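Local coordinates for histidine--tRNA ligase (Staphylococcus aureus, PDB 1QE0), which attaches L-histidine to tRNA(His) at the expense of ATP, releasing AMP and diphosphate, and works as a homodimer of the class II synthetase family, at residues 23-28 with 152-157; 178-183 with 196-201; 87-90 with 94-97; 407-410 with 416-419. All blocks are in the same frame, centred on the assembly; numbering follows the deposited sequence.

Contact 1: 23-28 with 152-157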
loop_
_atom_site.group_PDB
_atom_site.type_symbol
_atom_site.label_atom_id
_atom_site.label_comp_id
_atom_site.label_asym_id
_atom_site.label_seq_id
_atom_site.Cartn_x
_atom_site.Cartn_y
_atom_site.Cartn_z
ATOM N N GLU A 23 -5.747 2.534 -1.673
ATOM C CA GLU A 23 -4.297 2.533 -1.688
ATOM C C GLU A 23 -3.750 2.832 -3.065
ATOM O O GLU A 23 -2.838 3.647 -3.188
ATOM C CB GLU A 23 -3.734 1.197 -1.217
ATOM C CG GLU A 23 -4.108 0.898 0.192
ATOM C CD GLU A 23 -3.801 -0.524 0.615
ATOM O OE1 GLU A 23 -3.587 -1.413 -0.252
ATOM O OE2 GLU A 23 -3.775 -0.744 1.848
ATOM N N ASN A 24 -4.309 2.213 -4.101
ATOM C CA ASN A 24 -3.815 2.441 -5.459
ATOM C C ASN A 24 -4.079 3.854 -5.932
ATOM O O ASN A 24 -3.233 4.481 -6.568
ATOM C CB ASN A 24 -4.375 1.434 -6.465
ATOM C CG ASN A 24 -3.854 1.679 -7.904
ATOM O OD1 ASN A 24 -4.607 2.075 -8.798
ATOM N ND2 ASN A 24 -2.566 1.412 -8.129
ATOM N N GLN A 25 -5.241 4.380 -5.587
ATOM C CA GLN A 25 -5.585 5.741 -5.976
ATOM C C GLN A 25 -4.652 6.784 -5.329
ATOM O O GLN A 25 -4.353 7.820 -5.939
ATOM C CB GLN A 25 -7.041 6.021 -5.628
ATOM C CG GLN A 25 -7.426 7.429 -5.856
ATOM C CD GLN A 25 -8.850 7.552 -6.260
ATOM O OE1 GLN A 25 -9.374 6.708 -6.968
ATOM N NE2 GLN A 25 -9.483 8.632 -5.855
ATOM N N LEU A 26 -4.222 6.530 -4.089
ATOM C CA LEU A 26 -3.314 7.438 -3.376
ATOM C C LEU A 26 -1.901 7.387 -3.990
ATOM O O LEU A 26 -1.220 8.409 -4.123
ATOM C CB LEU A 26 -3.281 7.104 -1.887
ATOM C CG LEU A 26 -4.513 7.534 -1.070
ATOM C CD1 LEU A 26 -4.540 6.931 0.370
ATOM C CD2 LEU A 26 -4.545 9.042 -1.047
ATOM N N ASP A 27 -1.475 6.206 -4.410
ATOM C CA ASP A 27 -0.170 6.086 -5.030
ATOM C C ASP A 27 -0.142 6.897 -6.317
ATOM O O ASP A 27 0.881 7.496 -6.647
ATOM C CB ASP A 27 0.145 4.618 -5.306
ATOM C CG ASP A 27 0.260 3.793 -4.033
ATOM O OD1 ASP A 27 0.484 4.346 -2.934
ATOM O OD2 ASP A 27 0.126 2.571 -4.121
ATOM N N GLU A 28 -1.271 6.939 -7.026
ATOM C CA GLU A 28 -1.374 7.690 -8.279
ATOM C C GLU A 28 -1.348 9.167 -8.032
ATOM O O GLU A 28 -0.641 9.894 -8.706
ATOM C CB GLU A 28 -2.655 7.377 -9.002
ATOM C CG GLU A 28 -2.778 5.941 -9.410
ATOM C CD GLU A 28 -4.012 5.692 -10.238
ATOM O OE1 GLU A 28 -4.630 6.693 -10.706
ATOM O OE2 GLU A 28 -4.351 4.498 -10.425
ATOM N N GLN A 152 -11.409 14.687 -2.170
ATOM C CA GLN A 152 -12.348 14.991 -3.236
ATOM C C GLN A 152 -12.237 13.979 -4.357
ATOM O O GLN A 152 -13.197 13.733 -5.058
ATOM C CB GLN A 152 -12.125 16.387 -3.794
ATOM C CG GLN A 152 -12.377 17.523 -2.799
ATOM C CD GLN A 152 -12.430 18.871 -3.487
ATOM O OE1 GLN A 152 -11.546 19.206 -4.285
ATOM N NE2 GLN A 152 -13.471 19.646 -3.206
ATOM N N SER A 153 -11.096 13.328 -4.500
ATOM C CA SER A 153 -10.961 12.387 -5.590
ATOM C C SER A 153 -11.873 11.180 -5.387
ATOM O O SER A 153 -12.185 10.449 -6.329
ATOM C CB SER A 153 -9.485 11.975 -5.799
ATOM O OG SER A 153 -8.924 11.216 -4.734
ATOM N N PHE A 154 -12.296 10.970 -4.150
ATOM C CA PHE A 154 -13.138 9.831 -3.860
ATOM C C PHE A 154 -14.604 10.180 -3.905
ATOM O O PHE A 154 -15.445 9.313 -3.714
ATOM C CB PHE A 154 -12.771 9.240 -2.499
ATOM C CG PHE A 154 -11.464 8.513 -2.494
ATOM C CD1 PHE A 154 -11.343 7.276 -3.144
ATOM C CD2 PHE A 154 -10.354 9.054 -1.861
ATOM C CE1 PHE A 154 -10.150 6.588 -3.161
ATOM C CE2 PHE A 154 -9.139 8.374 -1.863
ATOM C CZ PHE A 154 -9.034 7.133 -2.518
ATOM N N GLY A 155 -14.907 11.456 -4.092
ATOM C CA GLY A 155 -16.289 11.894 -4.163
ATOM C C GLY A 155 -16.884 12.438 -2.878
ATOM O O GLY A 155 -18.071 12.777 -2.842
ATOM N N LEU A 156 -16.102 12.469 -1.804
ATOM C CA LEU A 156 -16.596 12.991 -0.537
ATOM C C LEU A 156 -16.986 14.404 -0.822
ATOM O O LEU A 156 -16.376 15.059 -1.660
ATOM C CB LEU A 156 -15.524 12.966 0.521
ATOM C CG LEU A 156 -15.477 11.752 1.440
ATOM C CD1 LEU A 156 -16.633 10.830 1.163
ATOM C CD2 LEU A 156 -14.133 11.049 1.313
ATOM N N LYS A 157 -17.973 14.904 -0.100
ATOM C CA LYS A 157 -18.423 16.235 -0.397
ATOM C C LYS A 157 -18.705 17.203 0.699
ATOM O O LYS A 157 -18.824 18.388 0.416
ATOM C CB LYS A 157 -19.649 16.160 -1.291
ATOM C CG LYS A 157 -19.434 16.657 -2.705
ATOM C CD LYS A 157 -20.524 16.076 -3.575
ATOM C CE LYS A 157 -20.301 14.583 -3.789
ATOM N NZ LYS A 157 -19.578 14.428 -5.049
#
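Q25, on helix 13-33, reaches across to S153 and F154 at the C-terminal end of helix 137-153. Its amide does two jobs. As a donor, NE2 of Q25 gives a hydrogen bond to OG of S153 at 2.9 Å, with an N-H...O angle of 145°. The serine oxygen lies close to the amide plane. The same NE2 makes a weak second bond to the carbonyl O of S153 at 3.3 Å. The amide also stacks flat on the ring of F154, the two planes only 3° apart. NE2 of Q25 sits 3.4 Å above the ring plane, displaced toward the rim near CE1. CG of Q25 is anti to the backbone N (chi1 174°), which sends the chain across, and the bend at chi2 lays the amide on the ring. Just past the ring, G155 completes a Schellman motif, with its N bonded to the carbonyl O of Q152. The neighbouring E23 forms a salt bridge with R39 of the second subunit. OG of S153 is also bonded to the carbonyl O of I150, consistent with the hydroxyl donating there while accepting from Q25. The two bonds and the stack together fix how the Q25 amide is turned.

Contact 2: 178-183 with 196-201. Unlike the reference sequence in segment 196-201: D201 (reference Asn).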
loop_
_atom_site.group_PDB
_atom_site.type_symbol
_atom_site.label_atom_id
_atom_site.label_comp_id
_atom_site.label_asym_id
_atom_site.label_seq_id
_atom_site.Cartn_x
_atom_site.Cartn_y
_atom_site.Cartn_z
ATOM N N ALA A 178 4.833 35.915 27.470
ATOM C CA ALA A 178 3.567 36.482 27.898
ATOM C C ALA A 178 2.812 35.496 28.811
ATOM O O ALA A 178 2.227 35.904 29.813
ATOM C CB ALA A 178 2.741 36.855 26.699
ATOM N N LEU A 179 2.821 34.207 28.471
ATOM C CA LEU A 179 2.167 33.169 29.291
ATOM C C LEU A 179 2.838 33.052 30.670
ATOM O O LEU A 179 2.230 32.610 31.636
ATOM C CB LEU A 179 2.254 31.803 28.603
ATOM C CG LEU A 179 1.419 31.432 27.382
ATOM C CD1 LEU A 179 2.204 30.480 26.508
ATOM C CD2 LEU A 179 0.106 30.808 27.808
ATOM N N VAL A 180 4.124 33.353 30.729
ATOM C CA VAL A 180 4.847 33.297 31.981
ATOM C C VAL A 180 4.558 34.526 32.823
ATOM O O VAL A 180 4.511 34.442 34.042
ATOM C CB VAL A 180 6.318 33.229 31.735
ATOM C CG1 VAL A 180 7.054 33.131 33.058
ATOM C CG2 VAL A 180 6.620 32.056 30.843
ATOM N N LYS A 181 4.453 35.682 32.173
ATOM C CA LYS A 181 4.112 36.940 32.847
ATOM C C LYS A 181 2.753 36.673 33.503
ATOM O O LYS A 181 2.524 36.949 34.684
ATOM C CB LYS A 181 3.942 38.060 31.806
ATOM C CG LYS A 181 5.192 38.430 31.033
ATOM C CD LYS A 181 6.118 39.314 31.851
ATOM C CE LYS A 181 5.941 40.813 31.516
ATOM N NZ LYS A 181 6.370 41.152 30.113
ATOM N N HIS A 182 1.883 36.073 32.700
ATOM C CA HIS A 182 0.532 35.713 33.065
ATOM C C HIS A 182 0.466 34.676 34.180
ATOM O O HIS A 182 0.252 35.022 35.337
ATOM C CB HIS A 182 -0.203 35.215 31.809
ATOM C CG HIS A 182 -1.620 34.784 32.050
ATOM N ND1 HIS A 182 -1.950 33.519 32.497
ATOM C CD2 HIS A 182 -2.791 35.440 31.890
ATOM C CE1 HIS A 182 -3.265 33.420 32.603
ATOM N NE2 HIS A 182 -3.799 34.569 32.239
ATOM N N PHE A 183 0.689 33.413 33.830
ATOM C CA PHE A 183 0.582 32.306 34.770
ATOM C C PHE A 183 1.443 32.355 35.996
ATOM O O PHE A 183 0.976 32.014 37.074
ATOM C CB PHE A 183 0.854 30.973 34.081
ATOM C CG PHE A 183 -0.254 30.503 33.191
ATOM C CD1 PHE A 183 -0.130 30.583 31.803
ATOM C CD2 PHE A 183 -1.396 29.929 33.732
ATOM C CE1 PHE A 183 -1.124 30.092 30.969
ATOM C CE2 PHE A 183 -2.400 29.432 32.901
ATOM C CZ PHE A 183 -2.261 29.513 31.516
ATOM N N SER A 196 5.927 22.779 36.528
ATOM C CA SER A 196 7.201 22.529 35.849
ATOM C C SER A 196 7.180 23.211 34.489
ATOM O O SER A 196 8.089 23.976 34.148
ATOM C CB SER A 196 7.426 21.025 35.637
ATOM O OG SER A 196 7.538 20.298 36.855
ATOM N N ARG A 197 6.074 23.008 33.776
ATOM C CA ARG A 197 5.871 23.532 32.432
ATOM C C ARG A 197 5.894 25.034 32.195
ATOM O O ARG A 197 5.921 25.459 31.046
ATOM C CB ARG A 197 4.585 22.976 31.846
ATOM C CG ARG A 197 4.453 21.473 31.881
ATOM C CD ARG A 197 3.517 21.050 30.738
ATOM N NE ARG A 197 2.880 19.741 30.889
ATOM C CZ ARG A 197 1.721 19.544 31.514
ATOM N NH1 ARG A 197 1.066 20.567 32.067
ATOM N NH2 ARG A 197 1.172 18.333 31.518
ATOM N N LEU A 198 5.855 25.859 33.232
ATOM C CA LEU A 198 5.879 27.305 32.978
ATOM C C LEU A 198 7.187 27.643 32.298
ATOM O O LEU A 198 7.240 28.297 31.257
ATOM C CB LEU A 198 5.810 28.111 34.283
ATOM C CG LEU A 198 4.897 29.342 34.452
ATOM C CD1 LEU A 198 5.531 30.255 35.465
ATOM C CD2 LEU A 198 4.674 30.111 33.171
ATOM N N HIS A 199 8.245 27.103 32.873
ATOM C CA HIS A 199 9.581 27.373 32.397
ATOM C C HIS A 199 10.116 26.689 31.154
ATOM O O HIS A 199 11.114 27.139 30.605
ATOM C CB HIS A 199 10.555 27.268 33.561
ATOM C CG HIS A 199 10.513 28.470 34.437
ATOM N ND1 HIS A 199 9.514 28.683 35.359
ATOM C CD2 HIS A 199 11.241 29.614 34.400
ATOM C CE1 HIS A 199 9.612 29.906 35.842
ATOM N NE2 HIS A 199 10.655 30.492 35.275
ATOM N N THR A 200 9.488 25.614 30.702
ATOM C CA THR A 200 9.987 24.973 29.511
ATOM C C THR A 200 9.113 25.343 28.325
ATOM O O THR A 200 9.607 25.559 27.222
ATOM C CB THR A 200 10.086 23.494 29.711
ATOM O OG1 THR A 200 8.849 23.007 30.243
ATOM C CG2 THR A 200 11.219 23.197 30.695
ATOM N N ASP A 201 7.811 25.437 28.550
ATOM C CA ASP A 201 6.872 25.820 27.503
ATOM C C ASP A 201 5.497 25.984 28.116
ATOM O O ASP A 201 4.726 25.044 28.196
ATOM C CB ASP A 201 6.849 24.798 26.355
ATOM C CG ASP A 201 6.527 23.394 26.826
ATOM O OD1 ASP A 201 6.009 22.587 26.009
ATOM O OD2 ASP A 201 6.786 23.095 28.014
#
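L198 meets helix 169-183 chiefly through one methyl group, CD2. This atom lies 3.4 Å from CA of V180 and 3.6 Å from CG2 of the same valine. CG1 of V180 is close to that methyl as well, so CD2 rests against the backbone and both branches of one residue. The other leucine methyl, CD1, approaches V180 less closely, at 4.0 Å from CG1. CD2 also touches the last turn of the helix at two more points. It is 3.8 Å from the carbonyl O of L179 and 4.0 Å from CB of F183. No hydrogen bond crosses between the segments, and the contact is apolar packing.

The next shell sets these groups in place. The carbonyl O of L179 accepts a hydrogen bond from the backbone N of F183, which fixes the turn on which CD2 rests. F183 has CG anti to its carbonyl carbon (chi1 -74°), and this directs the ring away from L198, so CB is what the leucine meets. The ring edge of F183 faces CD2 of L179, and ND1 of H182 lies over one face. On the other segment, the backbone N of D201 bonds to the carbonyl O of R197, closing the turn that carries L198.

Farther out, the F183 ring meets that of F190 nearly at right angles and touches L206, while L179 packs on P202. The contact thus joins the end of helix 169-183 to the loop between helices 192-196 and 231-245. The chain returns through helix 192-196, which runs into segment 196-201.

Contact 3: 87-90 with 94-97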
loop_
_atom_site.group_PDB
_atom_site.type_symbol
_atom_site.label_atom_id
_atom_site.label_comp_id
_atom_site.label_asym_id
_atom_site.label_seq_id
_atom_site.Cartn_x
_atom_site.Cartn_y
_atom_site.Cartn_z
ATOM N N ARG A 87 13.748 9.503 11.143
ATOM C CA ARG A 87 14.877 8.651 11.500
ATOM C C ARG A 87 15.554 8.120 10.225
ATOM O O ARG A 87 16.774 7.963 10.179
ATOM C CB ARG A 87 14.419 7.508 12.411
ATOM C CG ARG A 87 15.557 6.728 12.996
ATOM C CD ARG A 87 15.535 5.298 12.524
ATOM N NE ARG A 87 15.831 5.159 11.102
ATOM C CZ ARG A 87 15.148 4.361 10.283
ATOM N NH1 ARG A 87 14.137 3.638 10.752
ATOM N NH2 ARG A 87 15.478 4.259 9.004
ATOM N N SER A 88 14.770 7.872 9.180
ATOM C CA SER A 88 15.335 7.398 7.925
ATOM C C SER A 88 16.021 8.534 7.171
ATOM O O SER A 88 17.052 8.329 6.529
ATOM C CB SER A 88 14.257 6.789 7.047
ATOM O OG SER A 88 14.860 6.278 5.868
ATOM N N TYR A 89 15.381 9.700 7.180
ATOM C CA TYR A 89 15.876 10.903 6.526
ATOM C C TYR A 89 17.246 11.226 7.112
ATOM O O TYR A 89 18.201 11.509 6.385
ATOM C CB TYR A 89 14.877 12.052 6.760
ATOM C CG TYR A 89 15.330 13.426 6.348
ATOM C CD1 TYR A 89 14.829 14.030 5.205
ATOM C CD2 TYR A 89 16.246 14.139 7.116
ATOM C CE1 TYR A 89 15.221 15.295 4.835
ATOM C CE2 TYR A 89 16.653 15.430 6.748
ATOM C CZ TYR A 89 16.134 15.988 5.607
ATOM O OH TYR A 89 16.551 17.233 5.209
ATOM N N ILE A 90 17.355 11.160 8.427
ATOM C CA ILE A 90 18.633 11.443 9.073
ATOM C C ILE A 90 19.680 10.362 8.743
ATOM O O ILE A 90 20.735 10.644 8.148
ATOM C CB ILE A 90 18.471 11.592 10.604
ATOM C CG1 ILE A 90 17.675 12.873 10.933
ATOM C CG2 ILE A 90 19.836 11.629 11.261
ATOM C CD1 ILE A 90 16.988 12.890 12.292
ATOM N N MET A 94 19.691 12.485 3.978
ATOM C CA MET A 94 18.892 13.039 2.884
ATOM C C MET A 94 19.034 14.551 2.751
ATOM O O MET A 94 18.803 15.122 1.682
ATOM C CB MET A 94 17.419 12.649 3.047
ATOM C CG MET A 94 17.185 11.155 3.004
ATOM S SD MET A 94 15.491 10.657 3.083
ATOM C CE MET A 94 15.694 8.909 3.023
ATOM N N GLN A 95 19.466 15.190 3.831
ATOM C CA GLN A 95 19.648 16.631 3.835
ATOM C C GLN A 95 20.632 17.023 2.770
ATOM O O GLN A 95 20.608 18.125 2.270
ATOM C CB GLN A 95 20.164 17.117 5.190
ATOM C CG GLN A 95 21.391 16.379 5.721
ATOM C CD GLN A 95 21.076 15.084 6.487
ATOM O OE1 GLN A 95 21.959 14.423 6.944
ATOM N NE2 GLN A 95 19.836 14.723 6.592
ATOM N N GLY A 96 21.498 16.104 2.414
ATOM C CA GLY A 96 22.485 16.422 1.416
ATOM C C GLY A 96 22.054 16.022 0.034
ATOM O O GLY A 96 22.837 16.055 -0.910
ATOM N N ASN A 97 20.815 15.596 -0.098
ATOM C CA ASN A 97 20.328 15.204 -1.398
ATOM C C ASN A 97 20.261 16.383 -2.347
ATOM O O ASN A 97 19.833 17.471 -1.980
ATOM C CB ASN A 97 18.943 14.627 -1.258
ATOM C CG ASN A 97 18.883 13.226 -1.724
ATOM O OD1 ASN A 97 18.807 12.281 -0.914
ATOM N ND2 ASN A 97 19.000 13.052 -3.042
#
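The backbone N of M94 donates to the carbonyl O of Y89 at 3.0 Å, nearly straight at 174°, as the chain turns out of helix 82-91. This i+5 to i bond closes a pi-turn in the class II synthetase catalytic domain, ahead of strand 102-111. The side chains fold back over the same turn. CB of M94 lies over one face of the Y89 ring, 4.0 Å from its centroid, in a CH-pi contact. The sulfur adds a Met-aromatic contact: SD of M94 is 5.0 Å from the centroid of the Y89 ring and stands oblique to it. M94 is extended beyond CG, which carries CE on to S88, 3.8 Å from its carbonyl O. OG of S88 is hydrogen-bonded to D10 of the second subunit, and L12 of that subunit packs on both S88 and M94. The contact is therefore part of the dimer interface. With chi1 at 170°, the Y89 ring points away from its own backbone N and over the loop. There it also meets Q95, whose amide plane is turned 45° from the ring. L293 and I102 pack on Y89 from helix 292-295 and strand 102-111. At the far end of the ring, OH of Y89 lies 3.4 Å from CA of Q95, while NE2 of Q95 is 3.3 Å from CE2 of Y89.

Contact 4: 407-410 with 416-419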
loop_
_atom_site.group_PDB
_atom_site.type_symbol
_atom_site.label_atom_id
_atom_site.label_comp_id
_atom_site.label_asym_id
_atom_site.label_seq_id
_atom_site.Cartn_x
_atom_site.Cartn_y
_atom_site.Cartn_z
ATOM N N GLU A 407 -24.395 -16.811 -27.000
ATOM C CA GLU A 407 -23.740 -16.499 -28.262
ATOM C C GLU A 407 -22.949 -17.724 -28.587
ATOM O O GLU A 407 -22.227 -18.210 -27.743
ATOM C CB GLU A 407 -22.836 -15.285 -28.163
ATOM C CG GLU A 407 -23.647 -14.036 -28.245
ATOM C CD GLU A 407 -23.268 -13.091 -29.362
ATOM O OE1 GLU A 407 -22.236 -12.420 -29.216
ATOM O OE2 GLU A 407 -24.023 -12.944 -30.343
ATOM N N THR A 408 -23.151 -18.278 -29.777
ATOM C CA THR A 408 -22.453 -19.490 -30.195
ATOM C C THR A 408 -21.164 -19.153 -30.937
ATOM O O THR A 408 -21.194 -18.410 -31.924
ATOM C CB THR A 408 -23.325 -20.306 -31.131
ATOM O OG1 THR A 408 -24.646 -20.373 -30.603
ATOM C CG2 THR A 408 -22.787 -21.706 -31.248
ATOM N N ILE A 409 -20.034 -19.676 -30.461
ATOM C CA ILE A 409 -18.753 -19.426 -31.122
ATOM C C ILE A 409 -18.016 -20.748 -31.143
ATOM O O ILE A 409 -18.474 -21.705 -30.511
ATOM C CB ILE A 409 -17.891 -18.387 -30.369
ATOM C CG1 ILE A 409 -17.500 -18.914 -28.993
ATOM C CG2 ILE A 409 -18.623 -17.062 -30.261
ATOM C CD1 ILE A 409 -16.421 -18.097 -28.346
ATOM N N GLU A 410 -16.930 -20.838 -31.914
ATOM C CA GLU A 410 -16.141 -22.074 -31.941
ATOM C C GLU A 410 -15.275 -22.128 -30.646
ATOM O O GLU A 410 -14.867 -21.077 -30.127
ATOM C CB GLU A 410 -15.277 -22.160 -33.208
ATOM C CG GLU A 410 -14.110 -21.205 -33.248
ATOM C CD GLU A 410 -13.244 -21.356 -34.508
ATOM O OE1 GLU A 410 -12.495 -22.364 -34.600
ATOM O OE2 GLU A 410 -13.305 -20.444 -35.388
ATOM N N GLU A 416 -9.558 -15.788 -27.653
ATOM C CA GLU A 416 -9.629 -14.668 -28.600
ATOM C C GLU A 416 -10.818 -13.773 -28.356
ATOM O O GLU A 416 -10.744 -12.546 -28.485
ATOM C CB GLU A 416 -9.883 -15.231 -30.004
ATOM C CG GLU A 416 -8.697 -15.433 -30.881
ATOM C CD GLU A 416 -7.863 -14.160 -31.098
ATOM O OE1 GLU A 416 -7.554 -13.905 -32.299
ATOM O OE2 GLU A 416 -7.455 -13.476 -30.092
ATOM N N TYR A 417 -11.959 -14.422 -28.217
ATOM C CA TYR A 417 -13.252 -13.798 -28.041
ATOM C C TYR A 417 -13.399 -13.084 -26.730
ATOM O O TYR A 417 -14.220 -12.177 -26.619
ATOM C CB TYR A 417 -14.300 -14.884 -28.175
ATOM C CG TYR A 417 -15.744 -14.449 -28.050
ATOM C CD1 TYR A 417 -16.484 -14.823 -26.946
ATOM C CD2 TYR A 417 -16.360 -13.719 -29.070
ATOM C CE1 TYR A 417 -17.828 -14.476 -26.831
ATOM C CE2 TYR A 417 -17.721 -13.351 -28.995
ATOM C CZ TYR A 417 -18.452 -13.740 -27.863
ATOM O OH TYR A 417 -19.783 -13.401 -27.697
ATOM N N PHE A 418 -12.773 -13.620 -25.691
ATOM C CA PHE A 418 -12.843 -12.990 -24.405
ATOM C C PHE A 418 -11.771 -11.948 -24.315
ATOM O O PHE A 418 -12.001 -10.892 -23.775
ATOM C CB PHE A 418 -12.813 -13.992 -23.266
ATOM C CG PHE A 418 -14.181 -14.455 -22.847
ATOM C CD1 PHE A 418 -14.839 -13.847 -21.785
ATOM C CD2 PHE A 418 -14.832 -15.471 -23.534
ATOM C CE1 PHE A 418 -16.120 -14.248 -21.414
ATOM C CE2 PHE A 418 -16.131 -15.872 -23.155
ATOM C CZ PHE A 418 -16.763 -15.258 -22.104
ATOM N N LYS A 419 -10.642 -12.220 -24.951
ATOM C CA LYS A 419 -9.550 -11.267 -24.938
ATOM C C LYS A 419 -10.151 -9.991 -25.492
ATOM O O LYS A 419 -10.336 -9.034 -24.755
ATOM C CB LYS A 419 -8.449 -11.755 -25.830
ATOM C CG LYS A 419 -7.112 -11.177 -25.495
ATOM C CD LYS A 419 -6.068 -11.908 -26.281
ATOM C CE LYS A 419 -4.698 -11.281 -26.155
ATOM N NZ LYS A 419 -3.963 -11.527 -27.455
#
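Y417, on the C-terminal helix 413-419, lays its ring against I409 and reaches E407 with its hydroxyl. Both partners belong to strand 406-409, an outermost strand, within this chain, of the mixed five-stranded sheet in the anticodon-binding domain. The contact is a helix packed beside an edge strand, with the chain turning between them.

The side-chain torsions decide how the groups meet. The first torsion of Y417 is fully extended, the ring lying opposite the backbone N, and this sends it out from the helix to the strand. I409 takes the first torsion in which CG1 lies between the backbone N and the carbonyl carbon (chi1 64°). Its two branches then divide the ring between them. CG2 of I409 stands over the centre of one face, 4.0 Å from the centroid of the Y417 ring, in a CH-pi contact only 12° off the normal. CD1 of I409 reaches toward the root of the ring, 3.6 Å from CD1 of Y417 and 3.9 Å from CB of Y417. I409 also packs on I396 and V398 of the neighbouring strand 396-400. Next to Y417 on the helix, F418 meets F382 edge-to-face.

E407 bends at chi2, and this brings its carboxylate round to the phenol. Its chain crosses that of Y417 at about a right angle, and the carboxylate and ring planes are inclined to each other. OH of Y417 donates to OE1 of E407 at 3.0 Å, arriving on the anti side of the carboxylate, 23° out of its plane.

Contacts 1, 2 and 3 belong to the catalytic part of the synthetase, and contact 4 lies in the anticodon-binding domain. Along the chain, contact 3 is nested inside the loop closed by contact 1; contacts 2 and 4 follow in turn. Contact 1 joins helices 13-33 and 137-153, while contact 3 follows helix 82-91 toward strand 102-111. Their centres are about 29 Å apart and both touch the second subunit, so both lie at the dimer interface. Contact 2, at the end of helix 169-183, lies about 34 Å from contact 3, centre to centre. Contact 4 sets the C-terminal helix on its sheet. Contacts 2 and 4, about 79 Å apart between centres, sit on opposite sides of the chain's centre.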